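Local atomic coordinates of fusolin (Anomala cuprea entomopoxvirus, PDB entry 4YN1), a protein that forms the intracellular crystalline spindles that enhance viral virulence and is probably a chitin-active lytic polysaccharide monooxygenase. Residues A9-C14 with F225-D230; E135-P140 with A193-M198; P146-V151 with R214-D219; V151-P156 with E171-S176. All coordinates share one frame; numbering follows the deposited sequence.

Interaction 1: residues A9-C14 with F225-D230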
# COMPACT_ATOMS: atom_id res chain seq x y z
N ALA A 9 3.71 3.40 2.36
CA ALA A 9 2.53 3.11 1.55
C ALA A 9 2.88 3.26 0.08
O ALA A 9 3.70 4.10 -0.32
CB ALA A 9 1.36 4.02 1.91
N ARG A 10 2.21 2.48 -0.74
CA ARG A 10 2.46 2.40 -2.16
C ARG A 10 2.28 3.77 -2.81
O ARG A 10 3.09 4.17 -3.64
CB ARG A 10 1.49 1.39 -2.80
CG ARG A 10 1.62 1.25 -4.29
CD ARG A 10 0.54 0.36 -4.85
NE ARG A 10 0.74 -1.04 -4.44
CZ ARG A 10 0.05 -2.08 -4.89
NH1 ARG A 10 -0.95 -1.90 -5.75
NH2 ARG A 10 0.34 -3.31 -4.48
N GLN A 11 1.21 4.47 -2.46
CA GLN A 11 0.93 5.76 -3.10
C GLN A 11 1.84 6.86 -2.58
O GLN A 11 2.16 7.79 -3.33
CB GLN A 11 -0.56 6.14 -3.04
CG GLN A 11 -1.02 6.81 -1.74
CD GLN A 11 -0.95 5.94 -0.53
OE1 GLN A 11 -0.91 4.71 -0.62
NE2 GLN A 11 -0.94 6.58 0.64
N ARG A 12 2.27 6.75 -1.32
CA ARG A 12 3.18 7.71 -0.70
C ARG A 12 4.56 7.61 -1.37
O ARG A 12 5.22 8.61 -1.68
CB ARG A 12 3.28 7.47 0.82
CG ARG A 12 4.36 8.28 1.52
CD ARG A 12 4.10 9.75 1.32
NE ARG A 12 5.10 10.59 1.97
CZ ARG A 12 5.24 11.89 1.77
NH1 ARG A 12 4.43 12.53 0.94
NH2 ARG A 12 6.22 12.56 2.36
N ARG A 13 5.02 6.37 -1.59
CA ARG A 13 6.26 6.14 -2.30
C ARG A 13 6.23 6.79 -3.69
O ARG A 13 7.21 7.44 -4.09
CB ARG A 13 6.55 4.64 -2.41
CG ARG A 13 7.82 4.33 -3.16
CD ARG A 13 8.08 2.83 -3.22
NE ARG A 13 9.17 2.54 -4.14
CZ ARG A 13 9.05 2.43 -5.47
NH1 ARG A 13 7.86 2.50 -6.05
NH2 ARG A 13 10.13 2.20 -6.21
N CYS A 14 5.16 6.62 -4.45
CA CYS A 14 5.08 7.25 -5.78
C CYS A 14 5.14 8.79 -5.69
O CYS A 14 5.81 9.44 -6.49
CB CYS A 14 3.83 6.81 -6.51
SG CYS A 14 3.83 5.05 -6.98
N PHE A 225 -9.53 6.10 5.88
CA PHE A 225 -8.35 6.15 5.01
C PHE A 225 -7.79 4.76 4.87
O PHE A 225 -7.75 4.03 5.85
CB PHE A 225 -7.29 7.07 5.57
CG PHE A 225 -7.82 8.46 5.74
CD1 PHE A 225 -8.55 8.82 6.87
CD2 PHE A 225 -7.66 9.41 4.74
CE1 PHE A 225 -9.17 10.06 6.96
CE2 PHE A 225 -8.28 10.66 4.82
CZ PHE A 225 -9.03 10.98 5.92
N TYR A 226 -7.46 4.38 3.64
CA TYR A 226 -7.05 3.04 3.29
C TYR A 226 -5.78 3.10 2.47
O TYR A 226 -5.75 3.79 1.46
CB TYR A 226 -8.15 2.36 2.47
CG TYR A 226 -9.49 2.27 3.17
CD1 TYR A 226 -10.33 3.38 3.26
CD2 TYR A 226 -9.94 1.07 3.71
CE1 TYR A 226 -11.54 3.32 3.94
CE2 TYR A 226 -11.12 1.01 4.44
CZ TYR A 226 -11.93 2.13 4.55
OH TYR A 226 -13.10 2.03 5.28
N ASN A 227 -4.74 2.36 2.87
CA ASN A 227 -3.48 2.32 2.13
C ASN A 227 -2.95 0.93 1.99
O ASN A 227 -2.89 0.17 2.97
CB ASN A 227 -2.41 3.08 2.88
CG ASN A 227 -2.46 4.60 2.90
OD1 ASN A 227 -1.49 5.24 3.36
ND2 ASN A 227 -3.43 5.25 2.29
N CYS A 228 -2.47 0.63 0.77
CA CYS A 228 -1.72 -0.60 0.48
C CYS A 228 -0.27 -0.36 0.76
O CYS A 228 0.24 0.68 0.38
CB CYS A 228 -1.92 -1.03 -0.96
SG CYS A 228 -3.56 -1.67 -1.25
N VAL A 229 0.38 -1.32 1.42
CA VAL A 229 1.79 -1.28 1.77
C VAL A 229 2.43 -2.56 1.24
O VAL A 229 2.05 -3.65 1.67
CB VAL A 229 1.96 -1.17 3.28
CG1 VAL A 229 3.42 -1.32 3.68
CG2 VAL A 229 1.38 0.13 3.84
N ASP A 230 3.37 -2.44 0.28
CA ASP A 230 4.07 -3.58 -0.30
C ASP A 230 5.24 -3.98 0.60
O ASP A 230 6.09 -3.14 0.94
CB ASP A 230 4.54 -3.26 -1.73
CG ASP A 230 3.34 -2.94 -2.64
OD1 ASP A 230 2.47 -3.82 -2.81
OD2 ASP A 230 3.25 -1.78 -3.14
O HOH W 1 -2.52 2.54 -1.40
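Arg10, at the start of helix 10-17, meets Asp230 of strand 223-234 side-on, two nitrogens against two oxygens. Arg10 NH2 lies 2.8 Å from Asp230 OD1 and donates along an almost straight line. Arg10 NE takes Asp230 OD2 at 2.9 Å, and both oxygens use their syn lone pairs. The guanidinium and carboxylate planes are 15° apart, so this salt bridge is nearly flat and fixes the rotation of both groups. The arginine chain reaches it with CG anti to the backbone N (chi1 178°) and a single bend at chi3, while Cys228 CB rests over one guanidinium face.

The backbone adds its own link: Arg10 N donates to Cys228 O at 2.9 Å. Ala9, the N-cap residue, brings its CA nearest to the strand, beside Val229; its small CB packs 3.4 Å from Asn227 OD1. Gln11 NE2 reaches Asn227 OD1 at 3.1 Å from above the carbonyl plane, and also gives a bond to Asp66 O. A water joins Gln11 OE1 to Cys228 N.

Farther out, Met111 O accepts from Arg10 NH1, Trp117 makes a cation-pi contact with Arg10, and Val4 N donates to Asn227 OD1. Disulfides to Cys34 and Cys93 tie down Cys14 and Cys228. The ring of Phe225 meets His1, the N-terminal residue whose counterpart binds copper in lytic polysaccharide monooxygenases. The axes of helix 10-14 and strand 225-230 make an angle of 77°, in the buried middle of the protein, with strand 2-6 alongside and strand 209-217 paired to strand 223-234.

Interaction 2: residues E135-P140 with A193-M198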
# COMPACT_ATOMS: atom_id res chain seq x y z
N GLU A 135 6.93 -2.28 13.88
CA GLU A 135 6.36 -1.07 14.47
C GLU A 135 5.93 -0.22 13.30
O GLU A 135 6.74 0.46 12.68
CB GLU A 135 7.34 -0.32 15.33
CG GLU A 135 6.71 0.88 15.99
CD GLU A 135 7.74 1.72 16.70
OE1 GLU A 135 8.75 2.08 16.06
OE2 GLU A 135 7.48 2.12 17.86
N LEU A 136 4.66 -0.26 12.97
CA LEU A 136 4.17 0.50 11.84
C LEU A 136 4.09 1.97 12.22
O LEU A 136 3.64 2.29 13.32
CB LEU A 136 2.78 -0.03 11.45
CG LEU A 136 2.12 0.55 10.20
CD1 LEU A 136 1.55 -0.53 9.32
CD2 LEU A 136 1.06 1.53 10.54
N GLU A 137 4.50 2.87 11.34
CA GLU A 137 4.33 4.30 11.61
C GLU A 137 3.34 4.85 10.61
O GLU A 137 3.55 4.75 9.40
CB GLU A 137 5.66 5.04 11.51
CG GLU A 137 5.60 6.52 11.92
CD GLU A 137 6.84 7.32 11.58
OE1 GLU A 137 7.15 7.39 10.37
OE2 GLU A 137 7.46 7.93 12.48
N PHE A 138 2.30 5.51 11.10
CA PHE A 138 1.31 6.17 10.26
C PHE A 138 1.50 7.67 10.50
O PHE A 138 1.58 8.13 11.65
CB PHE A 138 -0.11 5.71 10.61
CG PHE A 138 -1.13 6.27 9.67
CD1 PHE A 138 -1.71 7.50 9.90
CD2 PHE A 138 -1.54 5.55 8.56
CE1 PHE A 138 -2.65 8.02 9.03
CE2 PHE A 138 -2.42 6.11 7.65
CZ PHE A 138 -3.02 7.31 7.91
N CYS A 139 1.60 8.41 9.39
CA CYS A 139 1.92 9.83 9.35
C CYS A 139 0.62 10.65 9.11
O CYS A 139 0.12 10.70 8.00
CB CYS A 139 2.96 10.03 8.26
SG CYS A 139 3.56 11.72 8.10
N PRO A 140 -0.01 11.19 10.17
CA PRO A 140 -1.26 11.95 9.99
C PRO A 140 -0.95 13.37 9.51
O PRO A 140 -0.03 14.03 10.04
CB PRO A 140 -1.85 11.94 11.39
CG PRO A 140 -0.67 11.97 12.26
CD PRO A 140 0.43 11.25 11.57
N ALA A 193 4.92 16.56 13.41
CA ALA A 193 5.78 16.32 14.57
C ALA A 193 5.27 15.14 15.37
O ALA A 193 5.96 14.69 16.26
CB ALA A 193 5.81 17.57 15.45
N ARG A 194 4.00 14.71 15.14
CA ARG A 194 3.39 13.61 15.88
C ARG A 194 2.91 12.55 14.90
O ARG A 194 2.53 12.85 13.77
CB ARG A 194 2.20 14.09 16.70
CG ARG A 194 2.62 15.05 17.79
CD ARG A 194 1.46 15.70 18.50
NE ARG A 194 2.01 16.59 19.52
CZ ARG A 194 2.49 17.81 19.29
NH1 ARG A 194 2.40 18.36 18.09
NH2 ARG A 194 3.02 18.52 20.29
N VAL A 195 2.93 11.31 15.34
CA VAL A 195 2.57 10.15 14.52
C VAL A 195 1.76 9.17 15.32
O VAL A 195 1.67 9.29 16.53
CB VAL A 195 3.86 9.46 13.99
CG1 VAL A 195 4.64 10.32 13.02
CG2 VAL A 195 4.74 8.98 15.13
N TYR A 196 1.25 8.14 14.65
CA TYR A 196 0.62 6.99 15.30
C TYR A 196 1.51 5.80 15.02
O TYR A 196 1.72 5.45 13.84
CB TYR A 196 -0.77 6.69 14.74
CG TYR A 196 -1.79 7.77 15.00
CD1 TYR A 196 -2.42 7.88 16.23
CD2 TYR A 196 -2.10 8.71 14.02
CE1 TYR A 196 -3.36 8.89 16.48
CE2 TYR A 196 -3.04 9.71 14.26
CZ TYR A 196 -3.69 9.77 15.48
OH TYR A 196 -4.62 10.74 15.69
N ARG A 197 2.11 5.23 16.07
CA ARG A 197 2.94 4.04 15.95
C ARG A 197 2.20 2.89 16.58
O ARG A 197 1.59 3.04 17.63
CB ARG A 197 4.33 4.19 16.57
CG ARG A 197 5.21 5.21 15.85
CD ARG A 197 6.68 5.15 16.30
NE ARG A 197 6.79 5.41 17.72
CZ ARG A 197 7.02 6.59 18.30
NH1 ARG A 197 7.28 7.67 17.56
NH2 ARG A 197 7.01 6.70 19.61
N MET A 198 2.21 1.73 15.94
CA MET A 198 1.50 0.56 16.48
C MET A 198 2.30 -0.69 16.13
O MET A 198 2.89 -0.77 15.06
CB MET A 198 0.04 0.50 15.96
CG MET A 198 -0.08 0.32 14.46
SD MET A 198 -1.47 1.11 13.66
CE MET A 198 -0.83 2.85 13.54
O HOH W 2 8.59 7.82 14.97
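Glu137 OE2 is gripped by Ser187 OG and by a water 2.7 Å away, which passes the link on to Arg197 NH1; Thr5 OG1 bonds the other oxygen, OE1, while Asn182 O takes a further bond from Arg197 NH1. With CG anti to the backbone N (chi1 -174°) and the chain extended, Glu137 lays its CG beside Val195 CB, so that its methylenes pack while its charge stays with polar groups. Glu135 OE2 comes to the edge of the Arg197 guanidinium, but its bond to NE is weak at 3.4 Å; its OE1 pairs with Arg184.

The two strands run antiparallel as the inner pair of the sheet 2-6, 131-140, 194-203, 180-182, one layer of the immunoglobulin-like beta sandwich of this family. Phe138 N donates to Tyr196 O at 2.8 Å, and Leu136 and Met198 exchange bonds likewise.

On the other face, large apolar groups fill the sandwich interior. Leu136 and Met198 lie side by side, with CD2 of the leucine 3.8 Å from CE of Met198, a methyl that also reaches Phe138 CB. Pro140 CB meets the edge of the Tyr196 ring, 3.8 Å from CE2, and Tyr196 OH finds its polar partner in Glu145 OE2.

Interaction 3: residues P146-V151 with R214-D219. With NAG (2-acetamido-2-deoxy-beta-D-glucopyranose), chain B.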
# COMPACT_ATOMS: atom_id res chain seq x y z
N PRO A 146 -12.21 11.24 17.59
CA PRO A 146 -11.81 9.85 17.86
C PRO A 146 -11.70 9.01 16.59
O PRO A 146 -12.39 9.26 15.61
CB PRO A 146 -12.95 9.35 18.77
CG PRO A 146 -14.13 10.08 18.30
CD PRO A 146 -13.62 11.47 17.96
N SER A 147 -10.82 8.02 16.62
CA SER A 147 -10.60 7.16 15.46
C SER A 147 -9.95 5.88 15.91
O SER A 147 -9.50 5.78 17.06
CB SER A 147 -9.71 7.88 14.44
OG SER A 147 -8.40 7.99 14.97
N TYR A 148 -9.83 4.92 14.99
CA TYR A 148 -9.18 3.65 15.28
C TYR A 148 -8.53 3.09 14.03
O TYR A 148 -8.78 3.57 12.93
CB TYR A 148 -10.14 2.63 15.93
CG TYR A 148 -11.24 2.14 15.01
CD1 TYR A 148 -12.28 2.98 14.64
CD2 TYR A 148 -11.24 0.84 14.52
CE1 TYR A 148 -13.34 2.52 13.88
CE2 TYR A 148 -12.25 0.40 13.67
CZ TYR A 148 -13.32 1.23 13.38
OH TYR A 148 -14.33 0.89 12.52
N PHE A 149 -7.64 2.16 14.22
CA PHE A 149 -6.89 1.52 13.14
C PHE A 149 -7.19 0.05 13.05
O PHE A 149 -7.17 -0.63 14.08
CB PHE A 149 -5.38 1.64 13.37
CG PHE A 149 -4.81 3.01 13.09
CD1 PHE A 149 -4.78 3.98 14.08
CD2 PHE A 149 -4.36 3.35 11.82
CE1 PHE A 149 -4.26 5.25 13.83
CE2 PHE A 149 -3.85 4.62 11.56
CZ PHE A 149 -3.76 5.55 12.57
N GLU A 150 -7.33 -0.44 11.83
CA GLU A 150 -7.37 -1.85 11.52
C GLU A 150 -6.25 -2.13 10.52
O GLU A 150 -6.02 -1.32 9.61
CB GLU A 150 -8.70 -2.24 10.86
CG GLU A 150 -9.84 -2.22 11.87
CD GLU A 150 -11.21 -2.54 11.30
OE1 GLU A 150 -11.34 -2.62 10.05
OE2 GLU A 150 -12.17 -2.64 12.09
N VAL A 151 -5.53 -3.24 10.71
CA VAL A 151 -4.49 -3.65 9.79
C VAL A 151 -4.75 -5.05 9.32
O VAL A 151 -5.04 -5.93 10.13
CB VAL A 151 -3.07 -3.51 10.36
CG1 VAL A 151 -2.04 -3.76 9.27
CG2 VAL A 151 -2.86 -2.12 10.98
N ARG A 214 -6.15 0.58 7.52
CA ARG A 214 -7.38 1.33 7.54
C ARG A 214 -7.37 2.22 8.78
O ARG A 214 -7.23 1.72 9.90
CB ARG A 214 -8.57 0.37 7.58
CG ARG A 214 -9.93 1.08 7.73
CD ARG A 214 -11.04 0.06 7.86
NE ARG A 214 -12.33 0.73 7.91
CZ ARG A 214 -13.37 0.40 8.66
NH1 ARG A 214 -13.35 -0.70 9.39
NH2 ARG A 214 -14.47 1.12 8.63
N TRP A 215 -7.51 3.54 8.59
CA TRP A 215 -7.62 4.50 9.70
C TRP A 215 -9.04 5.01 9.60
O TRP A 215 -9.35 5.75 8.68
CB TRP A 215 -6.64 5.67 9.52
CG TRP A 215 -6.67 6.64 10.66
CD1 TRP A 215 -6.94 6.37 11.97
CD2 TRP A 215 -6.20 8.00 10.63
NE1 TRP A 215 -6.73 7.48 12.74
CE2 TRP A 215 -6.29 8.51 11.94
CE3 TRP A 215 -5.82 8.87 9.60
CZ2 TRP A 215 -5.89 9.81 12.27
CZ3 TRP A 215 -5.37 10.14 9.95
CH2 TRP A 215 -5.48 10.62 11.26
N GLN A 216 -9.91 4.63 10.55
CA GLN A 216 -11.33 4.97 10.48
C GLN A 216 -11.71 6.01 11.53
O GLN A 216 -11.47 5.78 12.71
CB GLN A 216 -12.12 3.68 10.70
CG GLN A 216 -13.65 3.82 10.69
CD GLN A 216 -14.19 4.43 9.41
OE1 GLN A 216 -14.01 3.91 8.30
NE2 GLN A 216 -14.90 5.52 9.50
N ARG A 217 -12.35 7.08 11.12
CA ARG A 217 -12.86 8.08 12.06
C ARG A 217 -14.14 7.55 12.71
O ARG A 217 -15.01 7.02 12.01
CB ARG A 217 -13.16 9.39 11.34
CG ARG A 217 -11.87 10.08 10.95
CD ARG A 217 -12.07 11.13 9.89
NE ARG A 217 -12.88 12.26 10.35
CZ ARG A 217 -13.01 13.41 9.70
NH1 ARG A 217 -12.39 13.62 8.55
NH2 ARG A 217 -13.77 14.38 10.21
N ILE A 218 -14.25 7.73 14.03
CA ILE A 218 -15.43 7.29 14.81
C ILE A 218 -16.29 8.49 14.76
O ILE A 218 -16.15 9.40 15.58
CB ILE A 218 -15.07 6.84 16.23
CG1 ILE A 218 -14.20 5.62 16.18
CG2 ILE A 218 -16.36 6.55 17.09
CD1 ILE A 218 -13.50 5.31 17.40
N ASP A 219 -17.14 8.55 13.75
CA ASP A 219 -17.90 9.74 13.43
C ASP A 219 -19.11 9.42 12.55
O ASP A 219 -19.00 8.51 11.74
CB ASP A 219 -16.88 10.57 12.65
CG ASP A 219 -17.37 11.85 12.12
OD1 ASP A 219 -17.37 12.84 12.87
OD2 ASP A 219 -17.74 11.87 10.93
C1 NAG B . -12.64 -3.87 15.52
C2 NAG B . -13.72 -4.67 14.81
C3 NAG B . -15.06 -3.95 14.99
C4 NAG B . -15.34 -3.74 16.47
C5 NAG B . -14.16 -3.03 17.13
C6 NAG B . -14.30 -2.85 18.63
C7 NAG B . -13.38 -5.93 12.74
C8 NAG B . -12.97 -5.86 11.30
N2 NAG B . -13.40 -4.78 13.39
O3 NAG B . -16.11 -4.70 14.37
O4 NAG B . -16.51 -2.94 16.64
O5 NAG B . -12.98 -3.80 16.91
O6 NAG B . -14.49 -4.11 19.27
O7 NAG B . -13.71 -6.98 13.27
O HOH W 3 -14.61 -1.76 11.89
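Tyr148 with Gln216 and Glu150 with Arg214 form antiparallel hydrogen-bonded pairs, with Phe149-Trp215 a non-hydrogen-bonded pair between them, as the strands run at 156°.

Phe149 lies flat on the five-membered ring of Trp215 in an offset stack, centroids 4.0 Å apart and planes within 6° of parallel. The two rings face the sandwich interior, where Phe138 and Tyr196 pack on them. Ser147 OG, placed between its own N and carbonyl carbon (chi1 70°), accepts from Trp215 NE1 at 2.8 Å and satisfies the indole's polar atom.

The face carrying Tyr148 and Glu150 is more polar. Gln216 CB sits over the Tyr148 ring in a CH-pi contact, and Ile218 CG1 meets that ring's edge, 3.6 Å from Tyr148 CD1. Arg214 runs alongside Glu150, and its NH1 gives a 2.9 Å salt-bridge bond to OE1, met from above the carboxylate plane. Tyr152 OH also bonds OE1. A water joins Tyr148 OH, Glu150 OE2 and Arg214 NH1.

Glu150 OE2 accepts a hydrogen bond from N2 of the glycan's N-acetylglucosamine at 2.8 Å. The carboxylate thus divides its work: OE1 is bonded by arginine and tyrosine, consistent with holding OE2 toward the acetamide N-H.

Interaction 4: residues V151-P156 with E171-S176. With NAG (2-acetamido-2-deoxy-beta-D-glucopyranose), chain B.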
# COMPACT_ATOMS: atom_id res chain seq x y z
N VAL A 151 -5.53 -3.24 10.71
CA VAL A 151 -4.49 -3.65 9.79
C VAL A 151 -4.75 -5.05 9.32
O VAL A 151 -5.04 -5.93 10.13
CB VAL A 151 -3.07 -3.51 10.36
CG1 VAL A 151 -2.04 -3.76 9.27
CG2 VAL A 151 -2.86 -2.12 10.98
N TYR A 152 -4.66 -5.25 8.01
CA TYR A 152 -4.87 -6.55 7.40
C TYR A 152 -3.63 -6.95 6.66
O TYR A 152 -2.88 -6.08 6.24
CB TYR A 152 -6.02 -6.51 6.40
CG TYR A 152 -7.34 -6.08 7.00
CD1 TYR A 152 -7.63 -4.74 7.20
CD2 TYR A 152 -8.32 -7.02 7.31
CE1 TYR A 152 -8.82 -4.34 7.81
CE2 TYR A 152 -9.52 -6.63 7.90
CZ TYR A 152 -9.76 -5.30 8.17
OH TYR A 152 -10.94 -4.93 8.78
N VAL A 153 -3.43 -8.24 6.46
CA VAL A 153 -2.32 -8.75 5.64
C VAL A 153 -2.93 -9.73 4.61
O VAL A 153 -3.91 -10.45 4.89
CB VAL A 153 -1.22 -9.40 6.51
CG1 VAL A 153 -0.12 -10.01 5.66
CG2 VAL A 153 -0.62 -8.38 7.48
N THR A 154 -2.34 -9.77 3.43
CA THR A 154 -2.82 -10.68 2.43
C THR A 154 -2.63 -12.14 2.91
O THR A 154 -1.68 -12.47 3.63
CB THR A 154 -2.16 -10.46 1.08
OG1 THR A 154 -0.74 -10.31 1.23
CG2 THR A 154 -2.76 -9.24 0.33
N THR A 155 -3.54 -12.98 2.50
CA THR A 155 -3.55 -14.43 2.76
C THR A 155 -2.33 -15.07 2.07
O THR A 155 -1.81 -14.50 1.11
CB THR A 155 -4.90 -15.01 2.28
OG1 THR A 155 -5.04 -16.36 2.71
CG2 THR A 155 -5.06 -14.93 0.80
N PRO A 156 -1.83 -16.24 2.54
CA PRO A 156 -0.57 -16.77 1.96
C PRO A 156 -0.56 -17.03 0.47
O PRO A 156 0.50 -16.97 -0.15
CB PRO A 156 -0.35 -18.09 2.73
CG PRO A 156 -1.10 -17.92 3.98
CD PRO A 156 -2.27 -17.06 3.69
N GLU A 171 -6.67 -10.83 5.74
CA GLU A 171 -6.89 -11.32 7.08
C GLU A 171 -6.58 -10.22 8.07
O GLU A 171 -5.53 -9.57 7.98
CB GLU A 171 -6.07 -12.60 7.33
CG GLU A 171 -4.56 -12.52 7.35
CD GLU A 171 -3.91 -13.89 7.41
OE1 GLU A 171 -3.02 -14.09 8.27
OE2 GLU A 171 -4.30 -14.78 6.62
N LEU A 172 -7.44 -10.05 9.05
CA LEU A 172 -7.27 -9.03 10.10
C LEU A 172 -6.17 -9.43 11.06
O LEU A 172 -6.18 -10.53 11.58
CB LEU A 172 -8.58 -8.84 10.87
CG LEU A 172 -8.57 -7.78 11.97
CD1 LEU A 172 -8.55 -6.39 11.36
CD2 LEU A 172 -9.80 -7.90 12.86
N VAL A 173 -5.20 -8.53 11.27
CA VAL A 173 -4.11 -8.77 12.21
C VAL A 173 -4.06 -7.78 13.38
O VAL A 173 -3.33 -8.05 14.34
CB VAL A 173 -2.74 -8.91 11.51
CG1 VAL A 173 -2.76 -10.05 10.49
CG2 VAL A 173 -2.23 -7.61 10.88
N PHE A 174 -4.78 -6.66 13.30
CA PHE A 174 -4.70 -5.62 14.32
C PHE A 174 -5.98 -4.81 14.29
O PHE A 174 -6.48 -4.49 13.21
CB PHE A 174 -3.47 -4.73 14.01
CG PHE A 174 -3.23 -3.60 14.98
CD1 PHE A 174 -3.94 -2.42 14.89
CD2 PHE A 174 -2.32 -3.74 16.02
CE1 PHE A 174 -3.71 -1.38 15.79
CE2 PHE A 174 -2.08 -2.69 16.90
CZ PHE A 174 -2.80 -1.52 16.80
N ASN A 175 -6.49 -4.47 15.46
CA ASN A 175 -7.68 -3.66 15.55
C ASN A 175 -7.65 -2.94 16.88
O ASN A 175 -7.91 -3.57 17.91
CB ASN A 175 -8.93 -4.52 15.40
CG ASN A 175 -10.23 -3.76 15.50
OD1 ASN A 175 -10.25 -2.52 15.58
ND2 ASN A 175 -11.35 -4.48 15.42
N SER A 176 -7.33 -1.64 16.88
CA SER A 176 -7.20 -0.91 18.14
C SER A 176 -7.20 0.59 17.94
O SER A 176 -6.81 1.10 16.89
CB SER A 176 -5.88 -1.28 18.82
OG SER A 176 -5.80 -0.83 20.17
C1 NAG B . -12.64 -3.87 15.52
C2 NAG B . -13.72 -4.67 14.81
C3 NAG B . -15.06 -3.95 14.99
C4 NAG B . -15.34 -3.74 16.47
C5 NAG B . -14.16 -3.03 17.13
C6 NAG B . -14.30 -2.85 18.63
C7 NAG B . -13.38 -5.93 12.74
C8 NAG B . -12.97 -5.86 11.30
N2 NAG B . -13.40 -4.78 13.39
O3 NAG B . -16.11 -4.70 14.37
O4 NAG B . -16.51 -2.94 16.64
O5 NAG B . -12.98 -3.80 16.91
O6 NAG B . -14.49 -4.11 19.27
O7 NAG B . -13.71 -6.98 13.27
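Val151 faces both Val173 and Phe174, a classic beta bulge in the antiparallel pairing of strands 147-154 and 170-176. Its carbonyl oxygen takes Val173 N at 2.8 Å and, more weakly, Phe174 N, while Val151 N donates to Phe174 O at 3.0 Å. At Val173 psi is -15°, far from extended, which lets it and Phe174 both face Val151. Past the bulge, regular pairing returns, with Val153 and Glu171 exchanging backbone bonds.

Branched and aromatic side chains fill the face on the sandwich interior. Val153 CG2 touches Val173 CG2 at 3.8 Å, and Val151 CB packs at 3.9 Å against Phe174 CB; both pairs cross at a slant, and Val200 and Met198 of the opposing sheet cover this side. Glu171, near the end of the pairing, runs its CG past Val153 O and its OE2 toward Thr155, while OE1 makes a long, weak ion pair with Arg205.

On the other face Leu172, with CG anti to the backbone N (chi1 -178°), lays its CD1 methyl over the Tyr152 ring, 3.9 Å from the centroid. Trp167 meets that ring edge-to-face, a second support for the flat group. It lines the glycan site: Tyr152 OH is 3.4 Å from the acetamide methyl C8 of the N-acetylglucosamine, a sugar joined to the protein through the covalent bond of 1.4 Å between Asn175 ND2 and C1.

Interactions 3 and 4 share Val151 and strand 147-154, which pairs with strand 209-217 on one side and strand 170-176 on the other; both touch the same N-acetylglucosamine. Interaction 1 belongs to that same mixed sheet through strand 223-234, but lies nearest the chain's centre, and is a wholly buried helix-to-strand contact held mainly by charge and polar bonds. Interaction 2 lies in the opposing four-stranded sheet. Its apolar face meets interaction 3 in an aromatic cluster of Phe138, Tyr196, Phe149 and Trp215, and meets interaction 4 where Met198 packs on Phe174. The other face of interaction 2 carries charged groups bridged by a water, whereas interaction 4, only partly buried, reaches the glycosylated surface.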